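Local coordinates for spindle assembly checkpoint serine/threonine-protein kinase BUB1 (Saccharomyces cerevisiae, PDB 3ESL) that acts in the mitotic spindle assembly checkpoint as a serine/threonine kinase that delays anaphase until chromosomes are bioriented on the spindle, at residues A[23-33]-A[62-73]. Numbering follows the deposited sequence. Where two conformers were deposited one is given.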
loop_
_atom_site.group_PDB
_atom_site.type_symbol
_atom_site.label_atom_id
_atom_site.label_comp_id
_atom_site.label_asym_id
_atom_site.label_seq_id
_atom_site.Cartn_x
_atom_site.Cartn_y
_atom_site.Cartn_z
ATOM N N LEU A 23 12.127 18.664 -4.761
ATOM C CA LEU A 23 11.598 17.420 -5.349
ATOM C C LEU A 23 11.737 17.348 -6.847
ATOM O O LEU A 23 12.139 16.309 -7.401
ATOM C CB LEU A 23 10.116 17.225 -5.040
ATOM C CG LEU A 23 9.600 16.445 -3.846
ATOM C CD1 LEU A 23 8.086 16.502 -3.907
ATOM C CD2 LEU A 23 10.095 14.985 -3.812
ATOM N N GLU A 24 11.387 18.452 -7.504
ATOM C CA GLU A 24 11.271 18.459 -8.960
ATOM C C GLU A 24 12.564 18.061 -9.680
ATOM O O GLU A 24 12.508 17.441 -10.742
ATOM C CB GLU A 24 10.789 19.819 -9.451
ATOM C CG GLU A 24 10.399 19.835 -10.923
ATOM C CD GLU A 24 9.631 21.079 -11.300
ATOM O OE1 GLU A 24 9.965 22.163 -10.766
ATOM O OE2 GLU A 24 8.693 20.970 -12.122
ATOM N N ASP A 25 13.708 18.407 -9.099
ATOM C CA ASP A 25 15.003 18.172 -9.736
ATOM C C ASP A 25 15.715 16.901 -9.253
ATOM O O ASP A 25 16.851 16.637 -9.659
ATOM C CB ASP A 25 15.914 19.374 -9.521
ATOM C CG ASP A 25 15.392 20.636 -10.192
ATOM O OD1 ASP A 25 14.721 20.549 -11.251
ATOM O OD2 ASP A 25 15.666 21.721 -9.643
ATOM N N MET A 26 15.058 16.116 -8.393
ATOM C CA MET A 26 15.720 14.930 -7.819
ATOM C C MET A 26 15.706 13.735 -8.746
ATOM O O MET A 26 14.742 13.557 -9.502
ATOM C CB MET A 26 15.050 14.521 -6.507
ATOM C CG MET A 26 15.355 15.479 -5.372
ATOM S SD MET A 26 14.632 14.951 -3.814
ATOM C CE MET A 26 15.684 13.559 -3.349
ATOM N N ASP A 27 16.768 12.923 -8.681
ATOM C CA ASP A 27 16.768 11.610 -9.365
ATOM C C ASP A 27 15.833 10.652 -8.645
ATOM O O ASP A 27 15.156 9.841 -9.279
ATOM C CB ASP A 27 18.167 11.007 -9.380
ATOM C CG ASP A 27 19.128 11.823 -10.210
ATOM O OD1 ASP A 27 18.763 12.134 -11.357
ATOM O OD2 ASP A 27 20.206 12.181 -9.685
ATOM N N ASP A 28 15.816 10.740 -7.318
ATOM C CA ASP A 28 15.013 9.826 -6.486
ATOM C C ASP A 28 14.118 10.628 -5.528
ATOM O O ASP A 28 14.339 10.641 -4.319
ATOM C CB ASP A 28 15.969 8.894 -5.714
ATOM C CG ASP A 28 15.269 7.687 -5.059
ATOM O OD1 ASP A 28 14.109 7.347 -5.370
ATOM O OD2 ASP A 28 15.927 7.078 -4.197
ATOM N N PRO A 29 13.073 11.278 -6.071
ATOM C CA PRO A 29 12.203 12.092 -5.216
ATOM C C PRO A 29 11.536 11.251 -4.107
ATOM O O PRO A 29 11.228 11.769 -3.019
ATOM C CB PRO A 29 11.169 12.638 -6.199
ATOM C CG PRO A 29 11.176 11.629 -7.361
ATOM C CD PRO A 29 12.615 11.260 -7.476
ATOM N N LEU A 30 11.337 9.957 -4.360
ATOM C CA LEU A 30 10.751 9.086 -3.327
ATOM C C LEU A 30 11.583 9.117 -2.033
ATOM O O LEU A 30 11.026 9.076 -0.928
ATOM C CB LEU A 30 10.639 7.644 -3.839
ATOM C CG LEU A 30 10.019 6.639 -2.856
ATOM C CD1 LEU A 30 8.639 7.094 -2.405
ATOM C CD2 LEU A 30 9.936 5.266 -3.518
ATOM N N ASP A 31 12.901 9.211 -2.167
ATOM C CA ASP A 31 13.791 9.210 -1.001
ATOM C C ASP A 31 13.515 10.378 -0.057
ATOM O O ASP A 31 13.566 10.204 1.152
ATOM C CB ASP A 31 15.254 9.207 -1.436
ATOM C CG ASP A 31 16.201 8.928 -0.288
ATOM O OD1 ASP A 31 16.038 7.875 0.368
ATOM O OD2 ASP A 31 17.096 9.778 -0.049
ATOM N N LEU A 32 13.179 11.544 -0.609
ATOM C CA LEU A 32 12.904 12.719 0.233
ATOM C C LEU A 32 11.596 12.503 1.005
ATOM O O LEU A 32 11.539 12.744 2.215
ATOM C CB LEU A 32 12.881 14.013 -0.600
ATOM C CG LEU A 32 12.454 15.295 0.146
ATOM C CD1 LEU A 32 13.351 15.595 1.346
ATOM C CD2 LEU A 32 12.410 16.489 -0.831
ATOM N N PHE A 33 10.552 12.030 0.322
ATOM C CA PHE A 33 9.329 11.628 1.018
ATOM C C PHE A 33 9.604 10.588 2.107
ATOM O O PHE A 33 9.063 10.689 3.218
ATOM C CB PHE A 33 8.281 11.056 0.042
ATOM C CG PHE A 33 7.541 12.097 -0.741
ATOM C CD1 PHE A 33 6.612 12.939 -0.114
ATOM C CD2 PHE A 33 7.747 12.219 -2.118
ATOM C CE1 PHE A 33 5.902 13.886 -0.864
ATOM C CE2 PHE A 33 7.044 13.154 -2.876
ATOM C CZ PHE A 33 6.123 13.990 -2.241
ATOM N N ARG A 62 0.444 12.799 -0.053
ATOM C CA ARG A 62 1.245 13.592 -0.993
ATOM C C ARG A 62 2.238 12.714 -1.747
ATOM O O ARG A 62 2.375 12.822 -2.972
ATOM C CB ARG A 62 1.988 14.719 -0.267
ATOM C CG ARG A 62 1.121 15.921 0.050
ATOM C CD ARG A 62 1.883 16.911 0.927
ATOM N NE ARG A 62 2.759 17.784 0.149
ATOM C CZ ARG A 62 3.500 18.754 0.683
ATOM N NH1 ARG A 62 3.473 18.957 1.985
ATOM N NH2 ARG A 62 4.267 19.518 -0.085
ATOM N N CYS A 63 2.919 11.839 -1.007
ATOM C CA CYS A 63 3.895 10.921 -1.606
ATOM C C CYS A 63 3.228 10.045 -2.672
ATOM O O CYS A 63 3.694 9.959 -3.815
ATOM C CB CYS A 63 4.500 10.042 -0.516
ATOM S SG CYS A 63 5.595 8.776 -1.184
ATOM N N LEU A 64 2.129 9.397 -2.293
ATOM C CA LEU A 64 1.455 8.469 -3.215
ATOM C C LEU A 64 1.010 9.187 -4.490
ATOM O O LEU A 64 1.228 8.700 -5.608
ATOM C CB LEU A 64 0.280 7.791 -2.527
ATOM C CG LEU A 64 0.678 6.897 -1.343
ATOM C CD1 LEU A 64 -0.565 6.250 -0.695
ATOM C CD2 LEU A 64 1.707 5.829 -1.768
ATOM N N ILE A 65 0.444 10.375 -4.307
ATOM C CA ILE A 65 -0.063 11.186 -5.426
ATOM C C ILE A 65 1.067 11.680 -6.323
ATOM O O ILE A 65 0.967 11.616 -7.550
ATOM C CB ILE A 65 -0.935 12.363 -4.901
ATOM C CG1 ILE A 65 -2.238 11.823 -4.300
ATOM C CG2 ILE A 65 -1.208 13.411 -6.011
ATOM C CD1 ILE A 65 -3.122 11.064 -5.284
ATOM N N TYR A 66 2.157 12.143 -5.715
ATOM C CA TYR A 66 3.278 12.669 -6.488
ATOM C C TYR A 66 3.985 11.588 -7.314
ATOM O O TYR A 66 4.336 11.805 -8.478
ATOM C CB TYR A 66 4.280 13.349 -5.569
ATOM C CG TYR A 66 5.324 14.162 -6.298
ATOM C CD1 TYR A 66 5.072 15.490 -6.645
ATOM C CD2 TYR A 66 6.558 13.613 -6.630
ATOM C CE1 TYR A 66 6.029 16.243 -7.304
ATOM C CE2 TYR A 66 7.518 14.357 -7.297
ATOM C CZ TYR A 66 7.248 15.670 -7.626
ATOM O OH TYR A 66 8.209 16.418 -8.282
ATOM N N ILE A 67 4.177 10.424 -6.706
ATOM C CA ILE A 67 4.994 9.380 -7.303
ATOM C C ILE A 67 4.177 8.449 -8.237
ATOM O O ILE A 67 4.746 7.839 -9.153
ATOM C CB ILE A 67 5.743 8.577 -6.193
ATOM C CG1 ILE A 67 6.622 9.504 -5.321
ATOM C CG2 ILE A 67 6.525 7.384 -6.791
ATOM C CD1 ILE A 67 7.903 10.054 -5.997
ATOM N N GLN A 68 2.856 8.381 -8.044
ATOM C CA GLN A 68 2.011 7.355 -8.705
ATOM C C GLN A 68 2.059 7.304 -10.240
ATOM O O GLN A 68 1.928 6.225 -10.823
ATOM C CB GLN A 68 0.547 7.440 -8.264
ATOM C CG GLN A 68 -0.175 8.734 -8.698
ATOM C CD GLN A 68 -1.674 8.722 -8.435
ATOM O OE1 GLN A 68 -2.353 9.749 -8.591
ATOM N NE2 GLN A 68 -2.198 7.572 -8.033
ATOM N N ASP A 69 2.213 8.449 -10.884
ATOM C CA ASP A 69 2.166 8.461 -12.353
ATOM C C ASP A 69 3.555 8.339 -12.986
ATOM O O ASP A 69 3.674 8.250 -14.217
ATOM C CB ASP A 69 1.386 9.671 -12.888
ATOM C CG ASP A 69 -0.134 9.532 -12.706
ATOM O OD1 ASP A 69 -0.679 8.423 -12.899
ATOM O OD2 ASP A 69 -0.787 10.545 -12.386
ATOM N N MET A 70 4.591 8.309 -12.137
ATOM C CA MET A 70 5.948 8.009 -12.574
ATOM C C MET A 70 6.059 6.500 -12.757
ATOM O O MET A 70 6.177 5.745 -11.769
ATOM C CB MET A 70 6.980 8.488 -11.548
ATOM C CG MET A 70 7.054 9.995 -11.391
ATOM S SD MET A 70 8.280 10.446 -10.155
ATOM C CE MET A 70 8.229 12.230 -10.266
ATOM N N GLU A 71 6.027 6.075 -14.018
ATOM C CA GLU A 71 6.051 4.658 -14.385
ATOM C C GLU A 71 7.291 3.936 -13.875
ATOM O O GLU A 71 7.260 2.723 -13.628
ATOM C CB GLU A 71 5.950 4.501 -15.906
ATOM C CG GLU A 71 4.593 4.896 -16.476
ATOM C CD GLU A 71 4.504 4.704 -17.980
ATOM O OE1 GLU A 71 5.187 5.444 -18.727
ATOM O OE2 GLU A 71 3.735 3.822 -18.414
ATOM N N THR A 72 8.382 4.687 -13.724
ATOM C CA THR A 72 9.654 4.119 -13.279
ATOM C C THR A 72 9.547 3.544 -11.861
ATOM O O THR A 72 10.301 2.641 -11.518
ATOM C CB THR A 72 10.818 5.130 -13.321
ATOM O OG1 THR A 72 10.615 6.138 -12.325
ATOM C CG2 THR A 72 10.975 5.782 -14.720
ATOM N N TYR A 73 8.636 4.089 -11.051
ATOM C CA TYR A 73 8.458 3.636 -9.655
ATOM C C TYR A 73 7.428 2.513 -9.463
ATOM O O TYR A 73 7.223 2.029 -8.326
ATOM C CB TYR A 73 8.056 4.834 -8.800
ATOM C CG TYR A 73 9.195 5.720 -8.363
ATOM C CD1 TYR A 73 10.118 5.285 -7.402
ATOM C CD2 TYR A 73 9.332 7.016 -8.874
ATOM C CE1 TYR A 73 11.150 6.107 -6.974
ATOM C CE2 TYR A 73 10.341 7.848 -8.429
ATOM C CZ TYR A 73 11.245 7.393 -7.490
ATOM O OH TYR A 73 12.246 8.207 -7.053
#
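Tyr73 and Asp28 make the polar end of this contact. Tyr73 OH donates to Asp28 OD1 at 2.7 Å, meeting the lone pair that faces away from the other carboxylate oxygen, with carboxylate and ring nearly coplanar. Asp28 CB points away from 62-73, but with CG trans to the amide nitrogen (chi1 -167°) the carboxylate swings back to the edge of the ring. Tyr73 OH also accepts a weak bond from Leu30 N at 3.3 Å; tyrosine suits the place because its hydroxyl can give and receive at once, here at the start of helix 29-47. Pro29, which has no N-H to offer, packs CD against this oxygen and CG against Ile67 CD1 (3.9 Å). Leu30 runs alongside Tyr73 in the opposite direction, its CB 3.5 Å from Tyr73 CE1.

The aromatic contacts lie farther along. Phe33 is a knob in a hole formed by Arg62, Cys63, Tyr66 and Ile67; Cys63 CA stands over the Phe33 ring centre, 3.6 Å from the centroid. A residue as small as cysteine lets the ring come this close to the helix backbone, and Cys63 SG, oblique to the ring, also meets Leu30 CD1 at 3.7 Å. Tyr66 presents CD2 to the edge of Phe33, their planes inclined at 52°, while Leu23 CD1 sits over the Tyr66 face, 3.9 Å from its centroid.

Helices 29-47 and 49-67 are thus joined as an antiparallel hairpin, their short segments at 174°, consistent with the TPR-like architecture of this N-terminal domain. Helix 4-21 flanks it through Leu19 against Phe33 and Glu16 in a salt bridge to Arg62; from helix 77-90, Ile82 meets Leu30 and Cys63, and Arg78 pairs with Asp28 OD2.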